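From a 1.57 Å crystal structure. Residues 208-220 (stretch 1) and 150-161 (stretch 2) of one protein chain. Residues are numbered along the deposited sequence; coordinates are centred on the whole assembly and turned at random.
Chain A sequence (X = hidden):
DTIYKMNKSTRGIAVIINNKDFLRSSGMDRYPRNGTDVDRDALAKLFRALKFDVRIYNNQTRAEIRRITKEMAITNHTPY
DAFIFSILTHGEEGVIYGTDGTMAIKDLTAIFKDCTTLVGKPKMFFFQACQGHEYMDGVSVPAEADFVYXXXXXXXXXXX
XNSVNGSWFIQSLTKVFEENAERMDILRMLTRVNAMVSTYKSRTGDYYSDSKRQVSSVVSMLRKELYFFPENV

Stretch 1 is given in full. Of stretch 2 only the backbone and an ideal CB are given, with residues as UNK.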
# COMPACT_ATOMS: atom_id res chain seq x y z
N TYR A 208 -2.16 12.60 -25.51
CA TYR A 208 -0.90 12.37 -24.81
C TYR A 208 -1.03 11.31 -23.73
O TYR A 208 -0.08 10.58 -23.45
CB TYR A 208 -0.37 13.67 -24.21
CG TYR A 208 -0.26 14.79 -25.22
CD1 TYR A 208 0.74 14.78 -26.19
CD2 TYR A 208 -1.16 15.84 -25.23
CE1 TYR A 208 0.84 15.79 -27.12
CE2 TYR A 208 -1.07 16.86 -26.16
CZ TYR A 208 -0.06 16.82 -27.10
OH TYR A 208 0.03 17.83 -28.03
N SER A 209 -2.21 11.20 -23.10
CA SER A 209 -2.36 10.34 -21.92
C SER A 209 -3.30 9.17 -22.12
O SER A 209 -3.51 8.40 -21.18
CB SER A 209 -2.86 11.18 -20.74
OG SER A 209 -4.18 11.64 -21.00
N ASP A 210 -3.88 9.01 -23.30
CA ASP A 210 -4.92 8.02 -23.53
C ASP A 210 -4.33 6.66 -23.90
O ASP A 210 -3.27 6.55 -24.51
CB ASP A 210 -5.85 8.49 -24.64
CG ASP A 210 -7.13 7.70 -24.71
OD1 ASP A 210 -7.93 7.80 -23.76
OD2 ASP A 210 -7.33 6.98 -25.71
N SER A 211 -5.06 5.61 -23.50
CA SER A 211 -4.72 4.22 -23.81
C SER A 211 -3.35 3.82 -23.26
O SER A 211 -2.64 3.01 -23.86
CB SER A 211 -4.78 3.94 -25.32
OG SER A 211 -6.10 4.16 -25.78
N LYS A 212 -2.99 4.35 -22.10
CA LYS A 212 -1.72 4.01 -21.46
C LYS A 212 -1.95 2.90 -20.44
O LYS A 212 -3.08 2.61 -20.05
CB LYS A 212 -1.08 5.24 -20.80
CG LYS A 212 -0.87 6.40 -21.78
CD LYS A 212 0.03 6.01 -22.95
CE LYS A 212 0.39 7.27 -23.74
NZ LYS A 212 1.35 7.01 -24.84
N ARG A 213 -0.86 2.27 -20.03
CA ARG A 213 -0.91 0.97 -19.36
C ARG A 213 -0.27 1.05 -17.98
O ARG A 213 0.28 2.08 -17.58
CB ARG A 213 -0.20 -0.09 -20.22
CG ARG A 213 -0.57 -0.02 -21.70
CD ARG A 213 -2.05 -0.30 -21.94
NE ARG A 213 -2.43 -1.59 -21.40
CZ ARG A 213 -2.18 -2.76 -21.97
NH1 ARG A 213 -2.53 -3.88 -21.35
NH2 ARG A 213 -1.58 -2.83 -23.16
N GLN A 214 -0.34 -0.07 -17.25
CA GLN A 214 0.26 -0.13 -15.92
C GLN A 214 0.59 -1.57 -15.57
O GLN A 214 -0.06 -2.51 -16.02
CB GLN A 214 -0.69 0.47 -14.88
CG GLN A 214 -0.06 0.70 -13.51
CD GLN A 214 -0.96 1.55 -12.64
OE1 GLN A 214 -1.52 2.54 -13.11
NE2 GLN A 214 -1.10 1.17 -11.37
N VAL A 215 1.64 -1.72 -14.75
CA VAL A 215 2.11 -2.99 -14.21
C VAL A 215 2.40 -2.71 -12.74
O VAL A 215 3.06 -1.72 -12.43
CB VAL A 215 3.40 -3.45 -14.93
CG1 VAL A 215 4.05 -4.60 -14.23
CG2 VAL A 215 3.10 -3.80 -16.38
N SER A 216 1.89 -3.55 -11.84
CA SER A 216 2.21 -3.36 -10.43
C SER A 216 3.41 -4.22 -10.06
O SER A 216 3.80 -5.13 -10.81
CB SER A 216 1.01 -3.68 -9.53
OG SER A 216 0.51 -4.99 -9.74
N SER A 217 4.04 -3.91 -8.93
CA SER A 217 5.27 -4.59 -8.57
C SER A 217 5.29 -4.87 -7.08
O SER A 217 4.79 -4.07 -6.28
CB SER A 217 6.50 -3.78 -8.99
OG SER A 217 6.53 -2.50 -8.37
N VAL A 218 5.86 -6.00 -6.69
CA VAL A 218 5.99 -6.34 -5.29
C VAL A 218 7.46 -6.52 -4.97
O VAL A 218 8.19 -7.16 -5.74
CB VAL A 218 5.17 -7.60 -4.91
CG1 VAL A 218 5.50 -8.81 -5.78
CG2 VAL A 218 5.37 -7.93 -3.44
N VAL A 219 7.91 -5.92 -3.87
CA VAL A 219 9.27 -6.09 -3.36
C VAL A 219 9.14 -6.93 -2.10
O VAL A 219 8.55 -6.48 -1.11
CB VAL A 219 9.95 -4.75 -3.05
CG1 VAL A 219 11.36 -5.00 -2.53
CG2 VAL A 219 9.98 -3.84 -4.29
N SER A 220 9.68 -8.15 -2.10
CA SER A 220 9.46 -9.07 -0.99
C SER A 220 10.76 -9.40 -0.29
O SER A 220 11.72 -9.87 -0.91
CB SER A 220 8.80 -10.36 -1.46
OG SER A 220 8.72 -11.25 -0.36
N UNK A 150 4.10 -3.65 -1.48
CA UNK A 150 3.22 -3.84 -2.62
C UNK A 150 2.99 -2.48 -3.28
O UNK A 150 2.26 -1.64 -2.75
CB UNK A 150 1.90 -4.48 -2.20
N UNK A 151 3.62 -2.27 -4.43
CA UNK A 151 3.59 -1.00 -5.15
C UNK A 151 2.58 -1.04 -6.28
O UNK A 151 2.49 -2.02 -7.02
CB UNK A 151 4.98 -0.66 -5.70
N UNK A 152 1.86 0.08 -6.47
CA UNK A 152 0.84 0.13 -7.52
C UNK A 152 1.43 0.10 -8.93
O UNK A 152 0.74 -0.34 -9.86
CB UNK A 152 -0.01 1.39 -7.35
N UNK A 153 2.66 0.56 -9.13
CA UNK A 153 3.22 0.69 -10.48
C UNK A 153 4.69 0.27 -10.43
O UNK A 153 5.11 -0.49 -9.55
CB UNK A 153 3.07 2.12 -11.01
N UNK A 154 5.46 0.69 -11.44
CA UNK A 154 6.86 0.30 -11.62
C UNK A 154 7.71 1.55 -11.42
O UNK A 154 7.27 2.65 -11.76
CB UNK A 154 7.10 -0.32 -13.00
N UNK A 155 8.91 1.44 -10.83
CA UNK A 155 9.74 2.63 -10.66
C UNK A 155 9.92 3.39 -11.96
O UNK A 155 10.24 2.82 -13.01
CB UNK A 155 11.11 2.24 -10.10
N UNK A 156 9.69 4.70 -11.88
CA UNK A 156 9.82 5.60 -13.00
C UNK A 156 8.52 5.99 -13.67
O UNK A 156 8.52 6.85 -14.56
CB UNK A 156 10.74 4.97 -14.04
N UNK A 157 7.40 5.40 -13.25
CA UNK A 157 6.16 5.52 -14.00
C UNK A 157 5.04 6.12 -13.16
O UNK A 157 5.00 5.97 -11.94
CB UNK A 157 5.73 4.15 -14.53
N UNK A 158 4.11 6.76 -13.86
CA UNK A 158 2.83 7.14 -13.27
C UNK A 158 2.06 5.91 -12.80
O UNK A 158 2.27 4.79 -13.26
CB UNK A 158 1.99 7.93 -14.28
N UNK A 159 1.10 6.16 -11.91
CA UNK A 159 0.10 5.20 -11.49
C UNK A 159 -1.26 5.83 -11.73
O UNK A 159 -1.42 7.04 -11.55
CB UNK A 159 0.28 4.80 -10.03
N UNK A 160 -2.24 5.02 -12.10
CA UNK A 160 -3.54 5.52 -12.55
C UNK A 160 -4.64 5.36 -11.51
O UNK A 160 -4.75 4.33 -10.84
CB UNK A 160 -3.95 4.80 -13.84
N UNK A 161 -5.48 6.39 -11.42
CA UNK A 161 -6.61 6.44 -10.50
C UNK A 161 -7.82 6.93 -11.27
O UNK A 161 -7.72 7.87 -12.06
CB UNK A 161 -6.32 7.34 -9.30

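Position 150 pairs with Val218 as an antiparallel, non-hydrogen-bonded bridge (CA-CA 4.6 Å). Its ideal CB lies on the same sheet face as the Val218 side chain, 5.0 Å from Val218 CG2, so small or medium apolar groups would suit. The deposited residue is Ala150, whose CB stays 5.0 Å from Val218 CG2, so the pairing here rests on the backbone rather than on side-chain contact.

Position 151 is the hydrogen-bonded partner of Ser217: its N donates to Ser217 O (2.8 Å, 153°), and its O accepts from Ser217 N (3.1 Å, 167°). CB projects to the face carrying the Ser217 side chain, and Val219 offers a methyl further along. A long apolar or aromatic residue would reach it. Tyr151 does so: with chi1 at -77°, its CE2 comes 3.9 Å from Val219 CG2.

At 152 the backbone leaves strand geometry (phi/psi -69/-27). Its O accepts from Gln214 NE2 (2.8 Å), whatever the side chain, while CB, 4.2 Å from Gln214 NE2, points away overall. Small residues, polar or not, are plausible. Ser152 (chi1 67°, p) pairs through its OG with the side-chain oxygen at 159, 2.7 Å away; either could donate.

At 153, CA is 3.1 Å from Val215 O, a CA-H...O contact, and O accepts from Ser217 OG (2.7 Å). CB points away overall, though it lies 4.3 Å from Gln214 CG; small or beta-branched residues fit. Thr153 hydrogen-bonds from OG1 to the backbone O of 158 (3.0 Å), and OG1 lies 3.8 Å from Gln214 CG.

Position 154 points sideways, near Val215, whose CG1 invites an aliphatic group. Val154 supplies one, its CG2 3.9 Å from Val215 CG1.

Positions 154-157 form a type II turn, closed by 157 N to 154 O (3.1 Å). Phi of -52° at 155 admits proline, and Pro155 is found. At 156, phi/psi of 101/-5 would jam a CB against the preceding carbonyl; this calls for glycine, and Gly156 is there. No CB at 157 or 158 comes within 5.5 Å of stretch 1, so the choice is wide: Tyr157 and Tyr158.

Position 159 points sideways, CB 4.1 Å from Gln214 NE2; a small polar residue would suit. Ser159 supplies, in its OG, the partner of Ser152 OG described above.

Position 160 points toward stretch 1, and its N donates to Gln214 OE1 (2.8 Å). Beyond CB, Lys212 and the Ser209 and Arg213 carbonyls border space for a large, flat side chain, ideally with a donor. Trp160 fills it: CZ2 is 4.0 Å from Lys212 CB, CH2 3.4 Å from Ser209 O, and NE1 reaches Arg213 O through a water (NE1 to water 3.0 Å, water to Arg213 O 2.6 Å).

Position 161 points away, leaving many choices; Arg161 hydrogen-bonds elsewhere in the structure.

Stretch 2 150-161: AYSTVPGYYSWR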
# COMPACT_ATOMS: atom_id res chain seq x y z
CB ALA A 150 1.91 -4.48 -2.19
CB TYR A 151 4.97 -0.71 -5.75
CG TYR A 151 6.01 -0.22 -4.78
CD1 TYR A 151 6.14 1.14 -4.51
CD2 TYR A 151 6.90 -1.10 -4.19
CE1 TYR A 151 7.13 1.60 -3.67
CE2 TYR A 151 7.89 -0.65 -3.33
CZ TYR A 151 8.00 0.71 -3.08
OH TYR A 151 8.98 1.19 -2.24
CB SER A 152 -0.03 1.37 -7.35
OG SER A 152 0.68 2.59 -7.58
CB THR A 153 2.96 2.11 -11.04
OG1 THR A 153 3.28 2.13 -12.44
CG2 THR A 153 3.75 3.20 -10.31
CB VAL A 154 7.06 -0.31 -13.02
CG1 VAL A 154 8.55 -0.42 -13.39
CG2 VAL A 154 6.37 -1.65 -13.11
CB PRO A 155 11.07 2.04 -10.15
CG PRO A 155 10.64 0.85 -9.38
CD PRO A 155 9.49 0.26 -10.16
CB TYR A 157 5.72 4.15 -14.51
CG TYR A 157 6.62 3.56 -15.57
CD1 TYR A 157 6.37 3.82 -16.91
CD2 TYR A 157 7.68 2.73 -15.24
CE1 TYR A 157 7.17 3.26 -17.90
CE2 TYR A 157 8.49 2.17 -16.22
CZ TYR A 157 8.21 2.44 -17.55
OH TYR A 157 9.00 1.90 -18.54
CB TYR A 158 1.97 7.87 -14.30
CG TYR A 158 2.40 9.25 -14.73
CD1 TYR A 158 2.56 10.27 -13.80
CD2 TYR A 158 2.62 9.54 -16.07
CE1 TYR A 158 2.92 11.55 -14.20
CE2 TYR A 158 2.98 10.81 -16.48
CZ TYR A 158 3.13 11.81 -15.54
OH TYR A 158 3.49 13.08 -15.94
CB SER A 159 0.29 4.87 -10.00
OG SER A 159 -0.59 3.86 -9.56
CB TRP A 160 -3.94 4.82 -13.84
CG TRP A 160 -3.21 5.31 -15.04
CD1 TRP A 160 -2.13 4.73 -15.64
CD2 TRP A 160 -3.54 6.46 -15.84
NE1 TRP A 160 -1.75 5.46 -16.75
CE2 TRP A 160 -2.60 6.52 -16.89
CE3 TRP A 160 -4.53 7.44 -15.74
CZ2 TRP A 160 -2.63 7.53 -17.85
CZ3 TRP A 160 -4.55 8.45 -16.71
CH2 TRP A 160 -3.61 8.48 -17.74
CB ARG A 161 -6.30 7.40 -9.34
CG ARG A 161 -7.50 7.85 -8.51
CD ARG A 161 -7.06 8.85 -7.42
NE ARG A 161 -6.02 9.74 -7.91
CZ ARG A 161 -6.22 10.78 -8.71
NH1 ARG A 161 -7.44 11.11 -9.11
NH2 ARG A 161 -5.18 11.50 -9.12
O HOH W 1 -3.40 2.18 -9.61
O HOH W 2 0.85 4.60 -18.04
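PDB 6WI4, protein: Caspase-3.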